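Putative sugar binding protein (Salmonella enterica subsp. enterica serovar Typhimurium, PDB 3KNZ) probably binds a phosphosugar or related carbohydrate derivative through SIS-type domains. Local coordinates at residues 218-223 / 274-279; 259-264 / 287-292; 280-285 / 304-309. One frame throughout, in Å; residues are numbered along the deposited sequence. Where two conformers were deposited one is given.

Interaction 1. Residues 218-223 / 274-279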
loop_
_atom_site.group_PDB
_atom_site.type_symbol
_atom_site.label_atom_id
_atom_site.label_comp_id
_atom_site.label_asym_id
_atom_site.label_seq_id
_atom_site.Cartn_x
_atom_site.Cartn_y
_atom_site.Cartn_z
ATOM N N LEU A 218 9.157 14.182 26.973
ATOM C CA LEU A 218 9.626 13.023 27.747
ATOM C C LEU A 218 8.768 11.756 27.598
ATOM O O LEU A 218 9.301 10.664 27.378
ATOM C CB LEU A 218 9.759 13.408 29.231
ATOM C CG LEU A 218 10.840 14.455 29.540
ATOM C CD1 LEU A 218 10.716 15.001 30.961
ATOM C CD2 LEU A 218 12.240 13.879 29.287
ATOM N N ALA A 219 7.448 11.898 27.713
ATOM C CA ALA A 219 6.552 10.751 27.609
ATOM C C ALA A 219 6.772 9.977 26.307
ATOM O O ALA A 219 6.900 8.746 26.316
ATOM C CB ALA A 219 5.101 11.206 27.728
ATOM N N LEU A 220 6.830 10.700 25.188
ATOM C CA LEU A 220 7.013 10.066 23.879
ATOM C C LEU A 220 8.410 9.469 23.703
ATOM O O LEU A 220 8.578 8.486 22.983
ATOM C CB LEU A 220 6.667 11.037 22.744
ATOM C CG LEU A 220 5.173 11.360 22.598
ATOM C CD1 LEU A 220 4.959 12.536 21.664
ATOM C CD2 LEU A 220 4.387 10.152 22.119
ATOM N N ARG A 221 9.406 10.055 24.362
ATOM C CA ARG A 221 10.762 9.506 24.320
ATOM C C ARG A 221 10.782 8.128 25.000
ATOM O O ARG A 221 11.407 7.191 24.503
ATOM C CB ARG A 221 11.757 10.424 25.041
ATOM C CG ARG A 221 11.911 11.823 24.456
ATOM C CD ARG A 221 12.940 12.634 25.246
ATOM N N ASP A 222 10.078 8.014 26.129
ATOM C CA ASP A 222 10.042 6.775 26.923
ATOM C C ASP A 222 9.125 5.649 26.387
ATOM O O ASP A 222 8.920 4.645 27.072
ATOM C CB ASP A 222 9.656 7.109 28.375
ATOM N N SER A 223 8.582 5.803 25.179
ATOM C CA SER A 223 7.708 4.784 24.595
ATOM C C SER A 223 8.490 3.899 23.618
ATOM O O SER A 223 9.269 4.402 22.798
ATOM C CB SER A 223 6.524 5.438 23.883
ATOM O OG SER A 223 6.966 6.284 22.837
ATOM N N ALA A 274 2.616 3.784 22.198
ATOM C CA ALA A 274 2.046 5.118 22.353
ATOM C C ALA A 274 1.188 5.363 21.130
ATOM O O ALA A 274 1.569 5.014 20.010
ATOM C CB ALA A 274 3.129 6.178 22.458
ATOM N N LEU A 275 0.013 5.934 21.345
ATOM C CA LEU A 275 -0.888 6.219 20.249
ATOM C C LEU A 275 -1.026 7.723 20.073
ATOM O O LEU A 275 -1.193 8.459 21.049
ATOM C CB LEU A 275 -2.270 5.616 20.520
ATOM C CG LEU A 275 -3.303 5.756 19.395
ATOM C CD1 LEU A 275 -2.834 5.015 18.150
ATOM C CD2 LEU A 275 -4.661 5.235 19.839
ATOM N N ILE A 276 -0.902 8.173 18.831
ATOM C CA ILE A 276 -1.169 9.547 18.480
ATOM C C ILE A 276 -2.325 9.394 17.523
ATOM O O ILE A 276 -2.243 8.654 16.542
ATOM C CB ILE A 276 0.013 10.262 17.822
ATOM C CG1 ILE A 276 1.186 10.367 18.812
ATOM C CG2 ILE A 276 -0.415 11.655 17.379
ATOM C CD1 ILE A 276 2.438 11.016 18.253
HETATM N N MSE A 277 -3.423 10.064 17.828
HETATM C CA MSE A 277 -4.633 9.925 17.052
HETATM C C MSE A 277 -5.049 11.287 16.552
HETATM O O MSE A 277 -4.948 12.280 17.277
HETATM C CB MSE A 277 -5.717 9.346 17.958
HETATM C CG MSE A 277 -6.869 8.665 17.251
HETATM SE SE MSE A 277 -8.194 8.045 18.543
HETATM C CE MSE A 277 -7.000 7.447 19.953
ATOM N N LEU A 278 -5.493 11.332 15.300
ATOM C CA LEU A 278 -5.977 12.563 14.687
ATOM C C LEU A 278 -7.498 12.558 14.738
ATOM O O LEU A 278 -8.142 11.642 14.206
ATOM C CB LEU A 278 -5.507 12.672 13.233
ATOM C CG LEU A 278 -3.991 12.638 13.019
ATOM C CD1 LEU A 278 -3.634 12.792 11.532
ATOM C CD2 LEU A 278 -3.310 13.723 13.850
ATOM N N ASP A 279 -8.062 13.566 15.399
ATOM C CA ASP A 279 -9.506 13.703 15.523
ATOM C C ASP A 279 -9.972 15.013 14.897
ATOM O O ASP A 279 -10.228 15.982 15.604
ATOM C CB ASP A 279 -9.952 13.663 16.991
ATOM C CG ASP A 279 -9.787 12.296 17.624
ATOM O OD1 ASP A 279 -8.679 11.987 18.113
ATOM O OD2 ASP A 279 -10.790 11.553 17.684
#

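Interaction 2. Residues 259-264 / 287-292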
loop_
_atom_site.group_PDB
_atom_site.type_symbol
_atom_site.label_atom_id
_atom_site.label_comp_id
_atom_site.label_asym_id
_atom_site.label_seq_id
_atom_site.Cartn_x
_atom_site.Cartn_y
_atom_site.Cartn_z
ATOM N N GLU A 259 -9.965 2.264 11.004
ATOM C CA GLU A 259 -10.624 0.949 11.024
ATOM C C GLU A 259 -9.662 -0.199 10.751
ATOM O O GLU A 259 -9.815 -1.284 11.306
ATOM C CB GLU A 259 -11.792 0.913 10.043
ATOM C CG GLU A 259 -12.891 1.931 10.355
ATOM C CD GLU A 259 -13.606 1.665 11.669
ATOM O OE1 GLU A 259 -13.482 0.543 12.212
ATOM O OE2 GLU A 259 -14.303 2.587 12.155
ATOM N N GLU A 260 -8.680 0.027 9.891
ATOM C CA GLU A 260 -7.674 -0.993 9.649
ATOM C C GLU A 260 -6.971 -1.259 10.977
ATOM O O GLU A 260 -6.677 -2.405 11.320
ATOM C CB GLU A 260 -6.666 -0.529 8.596
ATOM C CG GLU A 260 -7.270 -0.378 7.229
ATOM C CD GLU A 260 -7.869 -1.665 6.740
ATOM O OE1 GLU A 260 -7.135 -2.672 6.697
ATOM O OE2 GLU A 260 -9.068 -1.671 6.392
ATOM N N PHE A 261 -6.726 -0.178 11.719
ATOM C CA PHE A 261 -6.083 -0.235 13.017
ATOM C C PHE A 261 -6.906 -1.057 14.008
ATOM O O PHE A 261 -6.377 -1.957 14.654
ATOM C CB PHE A 261 -5.848 1.175 13.552
ATOM C CG PHE A 261 -5.149 1.206 14.866
ATOM C CD1 PHE A 261 -3.789 0.985 14.945
ATOM C CD2 PHE A 261 -5.849 1.454 16.028
ATOM C CE1 PHE A 261 -3.140 1.009 16.156
ATOM C CE2 PHE A 261 -5.205 1.479 17.233
ATOM C CZ PHE A 261 -3.844 1.255 17.297
ATOM N N ILE A 262 -8.195 -0.756 14.128
ATOM C CA ILE A 262 -9.056 -1.527 15.015
ATOM C C ILE A 262 -9.056 -3.006 14.606
ATOM O O ILE A 262 -8.892 -3.903 15.440
ATOM C CB ILE A 262 -10.512 -1.026 14.972
ATOM C CG1 ILE A 262 -10.623 0.383 15.567
ATOM C CG2 ILE A 262 -11.424 -1.987 15.720
ATOM C CD1 ILE A 262 -10.117 0.503 16.987
ATOM N N HIS A 263 -9.219 -3.244 13.308
ATOM C CA HIS A 263 -9.300 -4.593 12.776
ATOM C C HIS A 263 -8.030 -5.436 13.011
ATOM O O HIS A 263 -8.124 -6.654 13.181
ATOM C CB HIS A 263 -9.666 -4.533 11.294
ATOM C CG HIS A 263 -9.929 -5.873 10.680
ATOM N ND1 HIS A 263 -9.105 -6.430 9.725
ATOM C CD2 HIS A 263 -10.911 -6.777 10.903
ATOM C CE1 HIS A 263 -9.577 -7.612 9.374
ATOM N NE2 HIS A 263 -10.670 -7.847 10.077
ATOM N N GLY A 264 -6.858 -4.797 13.037
ATOM C CA GLY A 264 -5.597 -5.509 13.290
ATOM C C GLY A 264 -4.876 -5.017 14.541
ATOM O O GLY A 264 -3.645 -5.049 14.602
ATOM N N ASP A 287 -13.553 7.945 19.947
ATOM C CA ASP A 287 -13.633 8.202 21.384
ATOM C C ASP A 287 -13.655 6.899 22.150
ATOM O O ASP A 287 -13.007 6.767 23.178
ATOM C CB ASP A 287 -14.890 8.999 21.737
ATOM C CG ASP A 287 -14.771 10.463 21.395
ATOM O OD1 ASP A 287 -13.644 10.936 21.114
ATOM O OD2 ASP A 287 -15.814 11.144 21.430
ATOM N N ARG A 288 -14.421 5.942 21.647
ATOM C CA ARG A 288 -14.522 4.644 22.274
ATOM C C ARG A 288 -13.140 3.991 22.317
ATOM O O ARG A 288 -12.725 3.471 23.346
ATOM C CB ARG A 288 -15.489 3.765 21.484
ATOM C CG ARG A 288 -15.846 2.445 22.150
ATOM C CD ARG A 288 -16.984 2.608 23.140
ATOM N NE ARG A 288 -17.295 1.342 23.803
ATOM C CZ ARG A 288 -17.003 1.049 25.071
ATOM N NH1 ARG A 288 -16.423 1.947 25.865
ATOM N NH2 ARG A 288 -17.324 -0.144 25.558
ATOM N N LEU A 289 -12.421 4.018 21.202
ATOM C CA LEU A 289 -11.103 3.409 21.176
ATOM C C LEU A 289 -10.176 4.071 22.181
ATOM O O LEU A 289 -9.427 3.385 22.879
ATOM C CB LEU A 289 -10.461 3.472 19.781
ATOM C CG LEU A 289 -9.093 2.757 19.714
ATOM C CD1 LEU A 289 -9.234 1.263 20.020
ATOM C CD2 LEU A 289 -8.418 2.932 18.379
ATOM N N ALA A 290 -10.215 5.401 22.236
ATOM C CA ALA A 290 -9.360 6.160 23.143
ATOM C C ALA A 290 -9.706 5.831 24.588
ATOM O O ALA A 290 -8.817 5.694 25.418
ATOM C CB ALA A 290 -9.477 7.663 22.879
ATOM N N GLN A 291 -10.993 5.701 24.893
ATOM C CA GLN A 291 -11.398 5.353 26.248
ATOM C C GLN A 291 -10.886 3.949 26.574
ATOM O O GLN A 291 -10.248 3.748 27.603
ATOM C CB GLN A 291 -12.920 5.428 26.423
ATOM C CG GLN A 291 -13.498 6.836 26.387
ATOM N N ILE A 292 -11.148 2.992 25.686
ATOM C CA ILE A 292 -10.715 1.606 25.894
ATOM C C ILE A 292 -9.199 1.492 26.072
ATOM O O ILE A 292 -8.734 0.874 27.027
ATOM C CB ILE A 292 -11.166 0.674 24.743
ATOM C CG1 ILE A 292 -12.685 0.500 24.749
ATOM C CG2 ILE A 292 -10.511 -0.692 24.870
ATOM C CD1 ILE A 292 -13.195 -0.335 23.587
#

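Interaction 3. Residues 280-285 / 304-309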
loop_
_atom_site.group_PDB
_atom_site.type_symbol
_atom_site.label_atom_id
_atom_site.label_comp_id
_atom_site.label_asym_id
_atom_site.label_seq_id
_atom_site.Cartn_x
_atom_site.Cartn_y
_atom_site.Cartn_z
ATOM N N PRO A 280 -10.094 15.045 13.562
ATOM C CA PRO A 280 -10.550 16.282 12.927
ATOM C C PRO A 280 -11.953 16.706 13.375
ATOM O O PRO A 280 -12.252 17.895 13.435
ATOM C CB PRO A 280 -10.525 15.954 11.427
ATOM C CG PRO A 280 -10.380 14.466 11.320
ATOM C CD PRO A 280 -9.768 13.984 12.590
ATOM N N GLN A 281 -12.798 15.744 13.709
ATOM C CA GLN A 281 -14.155 16.047 14.138
ATOM C C GLN A 281 -14.661 14.989 15.110
ATOM O O GLN A 281 -14.084 13.909 15.212
ATOM C CB GLN A 281 -15.055 16.137 12.916
ATOM C CG GLN A 281 -14.969 14.921 12.018
ATOM C CD GLN A 281 -15.710 15.121 10.720
ATOM O OE1 GLN A 281 -16.149 16.231 10.411
ATOM N NE2 GLN A 281 -15.856 14.048 9.947
ATOM N N PRO A 282 -15.737 15.299 15.846
ATOM C CA PRO A 282 -16.243 14.324 16.800
ATOM C C PRO A 282 -16.558 13.004 16.130
ATOM O O PRO A 282 -17.234 12.984 15.102
ATOM C CB PRO A 282 -17.532 14.966 17.312
ATOM C CG PRO A 282 -17.345 16.407 17.092
ATOM C CD PRO A 282 -16.521 16.542 15.858
ATOM N N ASP A 283 -16.056 11.916 16.708
ATOM C CA ASP A 283 -16.319 10.582 16.193
ATOM C C ASP A 283 -16.500 9.609 17.362
ATOM O O ASP A 283 -15.608 9.427 18.193
ATOM C CB ASP A 283 -15.195 10.143 15.264
ATOM C CG ASP A 283 -15.505 8.849 14.557
ATOM O OD1 ASP A 283 -15.823 7.855 15.233
ATOM O OD2 ASP A 283 -15.420 8.822 13.319
ATOM N N ALA A 284 -17.677 8.996 17.422
ATOM C CA ALA A 284 -18.010 8.081 18.497
ATOM C C ALA A 284 -17.015 6.932 18.583
ATOM O O ALA A 284 -16.507 6.627 19.658
ATOM C CB ALA A 284 -19.421 7.551 18.305
ATOM N N ARG A 285 -16.735 6.294 17.452
ATOM C CA ARG A 285 -15.814 5.156 17.440
ATOM C C ARG A 285 -14.387 5.512 17.882
ATOM O O ARG A 285 -13.742 4.728 18.583
ATOM C CB ARG A 285 -15.808 4.475 16.067
ATOM C CG ARG A 285 -17.107 3.746 15.758
ATOM C CD ARG A 285 -17.113 3.078 14.389
ATOM N NE ARG A 285 -16.086 2.040 14.219
ATOM C CZ ARG A 285 -16.177 0.784 14.667
ATOM N NH1 ARG A 285 -17.228 0.387 15.375
ATOM N NH2 ARG A 285 -15.190 -0.076 14.434
ATOM N N GLY A 304 -6.896 17.497 17.676
ATOM C CA GLY A 304 -8.113 17.968 17.023
ATOM C C GLY A 304 -8.653 19.225 17.663
ATOM O O GLY A 304 -8.128 19.675 18.676
ATOM N N PRO A 305 -9.702 19.807 17.069
ATOM C CA PRO A 305 -10.322 21.016 17.606
ATOM C C PRO A 305 -11.178 20.776 18.842
ATOM O O PRO A 305 -11.274 21.657 19.689
ATOM C CB PRO A 305 -11.196 21.514 16.450
ATOM C CG PRO A 305 -11.459 20.320 15.631
ATOM C CD PRO A 305 -10.259 19.431 15.762
ATOM N N GLN A 306 -11.792 19.604 18.962
ATOM C CA GLN A 306 -12.649 19.329 20.120
ATOM C C GLN A 306 -12.142 18.232 21.065
ATOM O O GLN A 306 -12.895 17.712 21.877
ATOM C CB GLN A 306 -14.088 19.072 19.661
ATOM C CG GLN A 306 -14.797 20.371 19.279
ATOM C CD GLN A 306 -16.232 20.171 18.836
ATOM O OE1 GLN A 306 -16.498 19.654 17.748
ATOM N NE2 GLN A 306 -17.169 20.625 19.662
ATOM N N VAL A 307 -10.862 17.901 20.978
ATOM C CA VAL A 307 -10.302 16.894 21.861
ATOM C C VAL A 307 -10.243 17.476 23.266
ATOM O O VAL A 307 -10.034 18.683 23.437
ATOM C CB VAL A 307 -8.901 16.431 21.404
ATOM C CG1 VAL A 307 -8.977 15.845 19.998
ATOM C CG2 VAL A 307 -7.896 17.572 21.460
ATOM N N GLU A 308 -10.447 16.627 24.270
ATOM C CA GLU A 308 -10.417 17.083 25.655
ATOM C C GLU A 308 -9.088 17.766 25.934
ATOM O O GLU A 308 -8.032 17.306 25.492
ATOM C CB GLU A 308 -10.626 15.936 26.639
ATOM C CG GLU A 308 -10.827 16.441 28.059
ATOM C CD GLU A 308 -10.920 15.334 29.080
ATOM O OE1 GLU A 308 -10.681 14.162 28.715
ATOM O OE2 GLU A 308 -11.220 15.644 30.255
ATOM N N ASN A 309 -9.138 18.844 26.702
ATOM C CA ASN A 309 -7.951 19.639 26.945
ATOM C C ASN A 309 -7.124 19.233 28.174
ATOM O O ASN A 309 -6.935 20.030 29.091
ATOM C CB ASN A 309 -8.352 21.114 27.025
ATOM C CG ASN A 309 -7.202 22.049 26.717
ATOM O OD1 ASN A 309 -6.046 21.635 26.643
ATOM N ND2 ASN A 309 -7.522 23.322 26.516
#

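Interaction 1. Residues 218-223 / 274-279
A274 meets both L220 and S223, and its small side chain is the tight spot of this contact. S223 CB lies 3.8 Å from A274 CB. In the conformer given, one of two deposited for this serine, S223 OG is hardly farther, at 3.9 Å from the same methyl carbon. The CA atoms of S223 and A274 are also the nearest pair between 218-223 and 274-279. L220 reaches in from the helix beside them. Its CD2 branch does the touching and sits 4.2 Å from A274 CB. The same methyl is 4.4 Å from I276 CD1, a looser approach. A274 and I276 are alternate residues of strand 273-278, so both present their side chains to the helix end.

In that conformer S223 OG is turned back to the helix. With chi1 at 60°, it sits between the backbone N and the carbonyl carbon and donates to L220 O over 2.7 Å. The donor is tilted 32° from the carbonyl plane. This bond links the serine to the last turn of helix 217-221. The chain then enters strand 225-230, which pairs in parallel with strand 273-278 in the Rossmann-like sheet. Backbone bonds from A274 to D225 and R227 continue that pairing.

Y301 and I303, on the adjoining strand 300-304, pack against L220 and I276 respectively, so the apolar side is enclosed. The outer side of the helix is different. L218 and D222 are exposed. R221 is modelled only as far as CD, and D222 only as far as CB.

Interaction 2. Residues 259-264 / 287-292
Two helices face each other here, with I262 and L289 the closest pair of residues along the backbones, 8.2 Å apart at their CA atoms. L289 carries the whole of its side of the contact. Its CG is anti to the backbone N (chi1 -177°), which sends both methyl branches across to the other helix. I262 comes to meet it tip to tip. The CB of I262 does not aim at the partner helix, but CG1 and CD1 bring the end of the chain over. The model places I262 CD1 only 3.2 Å from L289 CD1. That is too short for two methyl groups, so the exact spacing is doubtful, although the pairing itself is clear.

F261 supplies the second touch. The side chains of F261 and L289 cross at about a right angle. L289 CD2 lies at the edge of the ring, near its plane, 3.7 Å from F261 CE2. No hydrogen bond crosses the contact, which is purely apolar.

Helix 258-263 follows the edge strand 253-257, and helix 284-296 is the connection between the neighbouring parallel strands 273-278 and 300-304, a beta-alpha-beta crossover. Both helices pack on the central strand 273-278. F261 also meets the ring of Y256, with the planes at about 60°.

Polar groups lie outside this apolar patch. On helix 258-263, E260 OE1 is hydrogen-bonded to S58 OG of the second subunit, and E259 packs on S112 of that subunit, so this helix also takes part in the dimer interface.

Interaction 3. Residues 280-285 / 304-309
Q306 and P282 meet at the surface, where the glutamine reaches over to the proline ring. The CB of Q306 points toward 280-285 but is still 4.9 Å from P282 CG. CG, beside the backbone N with chi1 at -76°, comes no nearer. The chain stays extended beyond it (chi2 -179°), and this carries CD to 4.3 Å from P282 CG. OE1 makes the real touch, 3.4 Å from P282 CG and 3.6 Å from P282 CD. The amide oxygen thus rests against two ring carbons, an ordinary van der Waals approach and not a hydrogen bond. NE2 lies farther from the ring than OE1 does. Both residues are exposed.

The inner half is a proline against a carbonyl. P305 CG and CD both lie 3.4 Å from P280 O. That oxygen also accepts a hydrogen bond from N320 ND2, so its polar need is met outside the two segments. Y329, on helix 326-339, packs against both P280 and P305. P280 and G304 have the nearest CA atoms, 5.1 Å apart.

Farther along, the chain turns into helix 284-296. D283 is the N-cap residue. Its OD1 accepts from the backbone N of Q286, and a weak, bent bond from R285 N adds to the cap. Segment 280-285 follows strand 273-278, while 304-309 starts at the last residue of strand 300-304 and runs on into the loop. They are neighbouring loops at the C-terminal edge of a parallel sheet, the edge at which Rossmann-like folds, SIS domains among them, commonly place their ligand sites.

All three contacts belong to the second parallel sheet and its helices. Its strand order, 2-1-3-4-5, repeats that of the first sheet, consistent with tandem SIS-type domains as in the GlmS family. Interactions 1 and 2 have centres about 15 Å apart and join through packing of M277 on A290 and L275 on F261; their segments alternate along the chain. Interaction 3 follows interaction 1 in series, about 17 Å away between centres, and D279 packs on P305 and V307. Interactions 2 and 3 share helix 284-296, lie about 14 Å apart between centres, and are linked by the E259–R285 salt bridge. Strand 273-278 and helix 284-296 tie sheet to loop edge; helix 258-263 reaches the second subunit.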